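Local coordinates for protein ribonucleoside-diphosphate reductase small chain 2 (Saccharomyces cerevisiae, PDB 1JK0) that forms the small-chain partner in ribonucleotide reductase, which makes deoxyribonucleotides for DNA synthesis, and is required for folding of the companion small chain and assembly with the large subunits, at residues 113-127 / 216-230. Sequence-based numbering, arbitrary orientation.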
loop_
_atom_site.group_PDB
_atom_site.type_symbol
_atom_site.label_atom_id
_atom_site.label_comp_id
_atom_site.label_asym_id
_atom_site.label_seq_id
_atom_site.Cartn_x
_atom_site.Cartn_y
_atom_site.Cartn_z
ATOM N N GLY B 113 10.943 -7.472 1.673
ATOM C CA GLY B 113 11.356 -6.185 1.125
ATOM C C GLY B 113 10.242 -5.225 0.734
ATOM O O GLY B 113 10.284 -4.033 1.062
ATOM N N LYS B 114 9.235 -5.717 0.028
ATOM C CA LYS B 114 8.148 -4.839 -0.378
ATOM C C LYS B 114 7.394 -4.291 0.823
ATOM O O LYS B 114 6.802 -3.222 0.752
ATOM C CB LYS B 114 7.188 -5.571 -1.305
ATOM C CG LYS B 114 7.794 -5.966 -2.616
ATOM C CD LYS B 114 6.850 -6.882 -3.378
ATOM C CE LYS B 114 7.579 -7.579 -4.517
ATOM N NZ LYS B 114 8.044 -6.624 -5.561
ATOM N N SER B 115 7.396 -5.020 1.929
ATOM C CA SER B 115 6.719 -4.517 3.113
ATOM C C SER B 115 7.503 -3.321 3.648
ATOM O O SER B 115 6.921 -2.295 4.026
ATOM C CB SER B 115 6.633 -5.603 4.181
ATOM O OG SER B 115 5.897 -6.702 3.679
ATOM N N PHE B 116 8.828 -3.443 3.663
ATOM C CA PHE B 116 9.652 -2.356 4.168
ATOM C C PHE B 116 9.438 -1.107 3.310
ATOM O O PHE B 116 9.276 -0.005 3.836
ATOM C CB PHE B 116 11.141 -2.746 4.179
ATOM C CG PHE B 116 12.046 -1.659 4.706
ATOM C CD1 PHE B 116 12.277 -0.503 3.970
ATOM C CD2 PHE B 116 12.595 -1.756 5.976
ATOM C CE1 PHE B 116 13.036 0.540 4.495
ATOM C CE2 PHE B 116 13.349 -0.722 6.511
ATOM C CZ PHE B 116 13.569 0.431 5.769
ATOM N N TYR B 117 9.428 -1.297 1.992
ATOM C CA TYR B 117 9.243 -0.196 1.053
ATOM C C TYR B 117 7.877 0.462 1.150
ATOM O O TYR B 117 7.774 1.693 1.119
ATOM C CB TYR B 117 9.494 -0.676 -0.386
ATOM C CG TYR B 117 10.966 -0.695 -0.736
ATOM C CD1 TYR B 117 11.807 0.338 -0.301
ATOM C CD2 TYR B 117 11.518 -1.722 -1.497
ATOM C CE1 TYR B 117 13.147 0.349 -0.608
ATOM C CE2 TYR B 117 12.876 -1.715 -1.818
ATOM C CZ TYR B 117 13.686 -0.675 -1.372
ATOM O OH TYR B 117 15.031 -0.618 -1.697
ATOM N N GLY B 118 6.833 -0.354 1.262
ATOM C CA GLY B 118 5.495 0.186 1.380
ATOM C C GLY B 118 5.391 1.058 2.622
ATOM O O GLY B 118 4.614 2.027 2.663
ATOM N N PHE B 119 6.186 0.721 3.635
ATOM C CA PHE B 119 6.169 1.459 4.885
ATOM C C PHE B 119 6.906 2.764 4.717
ATOM O O PHE B 119 6.474 3.814 5.207
ATOM C CB PHE B 119 6.848 0.666 5.985
ATOM C CG PHE B 119 6.432 1.071 7.353
ATOM C CD1 PHE B 119 5.221 0.644 7.865
ATOM C CD2 PHE B 119 7.226 1.899 8.119
ATOM C CE1 PHE B 119 4.803 1.034 9.134
ATOM C CE2 PHE B 119 6.814 2.294 9.397
ATOM C CZ PHE B 119 5.597 1.860 9.899
ATOM N N GLN B 120 8.036 2.692 4.032
ATOM C CA GLN B 120 8.836 3.873 3.797
ATOM C C GLN B 120 8.049 4.936 3.038
ATOM O O GLN B 120 7.957 6.060 3.510
ATOM C CB GLN B 120 10.112 3.506 3.051
ATOM C CG GLN B 120 10.975 4.674 2.723
ATOM C CD GLN B 120 12.204 4.262 1.983
ATOM O OE1 GLN B 120 12.884 5.090 1.387
ATOM N NE2 GLN B 120 12.512 2.972 2.017
ATOM N N ILE B 121 7.460 4.612 1.888
ATOM C CA ILE B 121 6.708 5.663 1.199
ATOM C C ILE B 121 5.559 6.122 2.076
ATOM O O ILE B 121 5.181 7.289 2.027
ATOM C CB ILE B 121 6.098 5.270 -0.204
ATOM C CG1 ILE B 121 4.703 4.692 -0.020
ATOM C CG2 ILE B 121 7.026 4.336 -0.972
ATOM C CD1 ILE B 121 3.928 4.519 -1.331
ATOM N N MET B 122 4.996 5.221 2.874
ATOM C CA MET B 122 3.886 5.604 3.749
ATOM C C MET B 122 4.316 6.700 4.735
ATOM O O MET B 122 3.603 7.685 4.937
ATOM C CB MET B 122 3.356 4.384 4.508
ATOM C CG MET B 122 2.253 4.687 5.526
ATOM S SD MET B 122 2.880 5.410 7.069
ATOM C CE MET B 122 3.496 3.928 7.911
ATOM N N MET B 123 5.486 6.514 5.345
ATOM C CA MET B 123 6.043 7.480 6.291
ATOM C C MET B 123 6.445 8.798 5.619
ATOM O O MET B 123 6.400 9.857 6.241
ATOM C CB MET B 123 7.278 6.886 6.991
ATOM C CG MET B 123 6.979 5.841 8.051
ATOM S SD MET B 123 5.761 6.383 9.294
ATOM C CE MET B 123 6.669 7.604 10.217
ATOM N N GLU B 124 6.855 8.727 4.353
ATOM C CA GLU B 124 7.275 9.915 3.618
ATOM C C GLU B 124 6.161 10.922 3.510
ATOM O O GLU B 124 6.414 12.125 3.522
ATOM C CB GLU B 124 7.752 9.553 2.215
ATOM C CG GLU B 124 9.209 9.150 2.132
ATOM C CD GLU B 124 10.126 10.201 2.729
ATOM O OE1 GLU B 124 9.755 11.395 2.699
ATOM O OE2 GLU B 124 11.221 9.841 3.210
ATOM N N ASN B 125 4.929 10.426 3.397
ATOM C CA ASN B 125 3.769 11.294 3.299
ATOM C C ASN B 125 3.497 12.002 4.607
ATOM O O ASN B 125 2.998 13.124 4.610
ATOM C CB ASN B 125 2.546 10.505 2.854
ATOM C CG ASN B 125 2.655 10.068 1.413
ATOM O OD1 ASN B 125 3.264 10.778 0.600
ATOM N ND2 ASN B 125 2.068 8.916 1.074
ATOM N N ILE B 126 3.823 11.351 5.719
ATOM C CA ILE B 126 3.634 11.954 7.027
ATOM C C ILE B 126 4.685 13.070 7.176
ATOM O O ILE B 126 4.399 14.138 7.741
ATOM C CB ILE B 126 3.794 10.898 8.140
ATOM C CG1 ILE B 126 2.619 9.907 8.074
ATOM C CG2 ILE B 126 3.863 11.571 9.519
ATOM C CD1 ILE B 126 2.732 8.699 9.006
ATOM N N TYR B 127 5.893 12.838 6.654
ATOM C CA TYR B 127 6.939 13.856 6.735
ATOM C C TYR B 127 6.449 15.053 5.919
ATOM O O TYR B 127 6.509 16.188 6.365
ATOM C CB TYR B 127 8.269 13.344 6.150
ATOM C CG TYR B 127 8.815 12.093 6.799
ATOM C CD1 TYR B 127 9.675 11.237 6.100
ATOM C CD2 TYR B 127 8.439 11.737 8.098
ATOM C CE1 TYR B 127 10.132 10.069 6.671
ATOM C CE2 TYR B 127 8.894 10.563 8.675
ATOM C CZ TYR B 127 9.736 9.728 7.958
ATOM O OH TYR B 127 10.150 8.534 8.530
ATOM N N ILE B 216 12.652 12.062 11.724
ATOM C CA ILE B 216 12.901 11.970 10.299
ATOM C C ILE B 216 14.338 11.511 10.078
ATOM O O ILE B 216 14.608 10.627 9.256
ATOM C CB ILE B 216 12.629 13.346 9.614
ATOM C CG1 ILE B 216 11.154 13.720 9.808
ATOM C CG2 ILE B 216 12.969 13.289 8.128
ATOM C CD1 ILE B 216 10.752 15.061 9.225
ATOM N N CYS B 217 15.252 12.081 10.847
ATOM C CA CYS B 217 16.649 11.735 10.721
ATOM C C CYS B 217 16.828 10.283 11.095
ATOM O O CYS B 217 17.583 9.566 10.450
ATOM C CB CYS B 217 17.498 12.619 11.633
ATOM S SG CYS B 217 19.225 12.705 11.153
ATOM N N ARG B 218 16.138 9.836 12.134
ATOM C CA ARG B 218 16.266 8.437 12.534
ATOM C C ARG B 218 15.753 7.491 11.426
ATOM O O ARG B 218 16.420 6.512 11.069
ATOM C CB ARG B 218 15.493 8.181 13.831
ATOM C CG ARG B 218 15.701 6.779 14.404
ATOM C CD ARG B 218 14.512 6.358 15.247
ATOM N NE ARG B 218 13.288 6.584 14.493
ATOM C CZ ARG B 218 12.279 7.331 14.919
ATOM N NH1 ARG B 218 12.347 7.915 16.104
ATOM N NH2 ARG B 218 11.220 7.519 14.142
ATOM N N ASP B 219 14.576 7.799 10.878
ATOM C CA ASP B 219 13.974 6.989 9.831
ATOM C C ASP B 219 14.756 7.082 8.531
ATOM O O ASP B 219 14.915 6.084 7.810
ATOM C CB ASP B 219 12.533 7.431 9.574
ATOM C CG ASP B 219 11.686 7.424 10.830
ATOM O OD1 ASP B 219 12.103 6.785 11.830
ATOM O OD2 ASP B 219 10.597 8.046 10.812
ATOM N N ARG B 220 15.233 8.282 8.211
ATOM C CA ARG B 220 15.986 8.462 6.977
ATOM C C ARG B 220 17.253 7.625 7.080
ATOM O O ARG B 220 17.719 7.047 6.100
ATOM C CB ARG B 220 16.302 9.947 6.764
ATOM C CG ARG B 220 15.093 10.791 6.335
ATOM C CD ARG B 220 14.659 10.419 4.927
ATOM N NE ARG B 220 13.391 11.021 4.509
ATOM C CZ ARG B 220 13.140 12.328 4.451
ATOM N NH1 ARG B 220 11.951 12.752 4.046
ATOM N NH2 ARG B 220 14.063 13.211 4.805
ATOM N N GLY B 221 17.792 7.547 8.289
ATOM C CA GLY B 221 18.982 6.759 8.499
ATOM C C GLY B 221 18.674 5.315 8.191
ATOM O O GLY B 221 19.418 4.665 7.449
ATOM N N ALA B 222 17.573 4.812 8.760
ATOM C CA ALA B 222 17.149 3.431 8.538
ATOM C C ALA B 222 16.895 3.193 7.060
ATOM O O ALA B 222 17.364 2.205 6.506
ATOM C CB ALA B 222 15.892 3.125 9.320
ATOM N N TYR B 223 16.156 4.087 6.409
ATOM C CA TYR B 223 15.891 3.900 4.985
ATOM C C TYR B 223 17.210 3.836 4.199
ATOM O O TYR B 223 17.277 3.172 3.161
ATOM C CB TYR B 223 14.998 5.022 4.420
ATOM C CG TYR B 223 13.667 5.216 5.119
ATOM C CD1 TYR B 223 13.052 6.465 5.125
ATOM C CD2 TYR B 223 13.038 4.176 5.800
ATOM C CE1 TYR B 223 11.859 6.680 5.791
ATOM C CE2 TYR B 223 11.837 4.382 6.466
ATOM C CZ TYR B 223 11.259 5.637 6.461
ATOM O OH TYR B 223 10.098 5.885 7.151
ATOM N N THR B 224 18.256 4.518 4.674
ATOM C CA THR B 224 19.539 4.480 3.965
ATOM C C THR B 224 20.196 3.133 4.236
ATOM O O THR B 224 20.680 2.471 3.318
ATOM C CB THR B 224 20.502 5.626 4.401
ATOM O OG1 THR B 224 19.894 6.901 4.151
ATOM C CG2 THR B 224 21.802 5.564 3.592
ATOM N N ASP B 225 20.194 2.728 5.502
ATOM C CA ASP B 225 20.755 1.438 5.894
ATOM C C ASP B 225 20.137 0.314 5.095
ATOM O O ASP B 225 20.831 -0.583 4.644
ATOM C CB ASP B 225 20.491 1.138 7.363
ATOM C CG ASP B 225 21.680 1.413 8.236
ATOM O OD1 ASP B 225 22.819 1.234 7.743
ATOM O OD2 ASP B 225 21.476 1.786 9.415
ATOM N N PHE B 226 18.820 0.351 4.941
ATOM C CA PHE B 226 18.141 -0.708 4.219
ATOM C C PHE B 226 18.807 -0.954 2.880
ATOM O O PHE B 226 18.900 -2.099 2.435
ATOM C CB PHE B 226 16.654 -0.395 4.011
ATOM C CG PHE B 226 15.878 -1.552 3.462
ATOM C CD1 PHE B 226 15.761 -2.732 4.191
ATOM C CD2 PHE B 226 15.323 -1.495 2.193
ATOM C CE1 PHE B 226 15.109 -3.842 3.663
ATOM C CE2 PHE B 226 14.669 -2.596 1.651
ATOM C CZ PHE B 226 14.564 -3.776 2.395
ATOM N N SER B 227 19.283 0.104 2.233
ATOM C CA SER B 227 19.934 -0.087 0.945
ATOM C C SER B 227 21.335 -0.656 1.145
ATOM O O SER B 227 21.864 -1.341 0.275
ATOM C CB SER B 227 19.962 1.222 0.160
ATOM O OG SER B 227 18.634 1.634 -0.153
ATOM N N CYS B 228 21.936 -0.390 2.301
ATOM C CA CYS B 228 23.253 -0.941 2.590
ATOM C C CYS B 228 23.069 -2.412 2.925
ATOM O O CYS B 228 23.958 -3.227 2.707
ATOM C CB CYS B 228 23.901 -0.210 3.760
ATOM S SG CYS B 228 24.551 1.405 3.305
ATOM N N LEU B 229 21.898 -2.741 3.456
ATOM C CA LEU B 229 21.571 -4.113 3.799
ATOM C C LEU B 229 21.300 -4.920 2.534
ATOM O O LEU B 229 21.722 -6.069 2.429
ATOM C CB LEU B 229 20.343 -4.159 4.699
ATOM C CG LEU B 229 19.755 -5.558 4.861
ATOM C CD1 LEU B 229 20.812 -6.489 5.401
ATOM C CD2 LEU B 229 18.557 -5.501 5.781
ATOM N N LEU B 230 20.581 -4.338 1.581
ATOM C CA LEU B 230 20.308 -5.054 0.342
ATOM C C LEU B 230 21.639 -5.255 -0.358
ATOM O O LEU B 230 22.057 -6.387 -0.622
ATOM C CB LEU B 230 19.356 -4.260 -0.552
ATOM C CG LEU B 230 17.946 -4.137 0.027
ATOM C CD1 LEU B 230 17.072 -3.359 -0.926
ATOM C CD2 LEU B 230 17.372 -5.526 0.276
#
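Two long antiparallel helices of the ferritin-like bundle of the ribonucleotide reductase small chain meet where Phe116 stacks on Phe226 and Tyr223 fits as a knob among Phe116, Gln120, Glu124 and Tyr127. The segments 113-127 and 216-230 run at 151° with axes 11.4 Å apart, a spacing filled largely by rings. Phe116 and Phe226 lie face to face, their centroids 3.9 Å apart and planes only 5° from parallel; in each, CG anti to the backbone N swings the ring off its helix, and the two overlap as they reach past one another. Phe226 also turns an edge to the face of Tyr117, its CE2 3.7 Å from Tyr117 CZ, which makes a three-ring aromatic cluster. One turn along, the extended Gln120 lays its amide flat over Tyr223, the planes 6° apart, and Gln120 CG stands above the centre of that ring in a CH-pi contact. Shortening Tyr223 to an alanine would probably open a gap beneath the Gln120 amide and leave Phe116 CZ, which meets the rim of the Tyr223 ring 3.8 Å from CD2, without its neighbour. Beyond it, Arg220 grips Glu124 in a side-on, two-bond salt bridge: Arg220 NE reaches Glu124 OE2 at 2.8 Å and NH1 reaches OE1 at 2.9 Å, both on syn lone pairs, with the carboxylate and guanidinium nearly coplanar, which should hold both groups against rotation. Tyr127 is the second knob, set among Ile216, Asp219, Arg220 and Tyr223; Ile216 CG1 packs over one face of its ring, 3.8 Å from CD2. Trp57 meets the Tyr127 ring and donates to Asp219 OD2. Ile216 lies beside Tyr131, the predicted active-site residue. Such a knobs-into-holes seam joins antiparallel helices in the ferritin-like bundle.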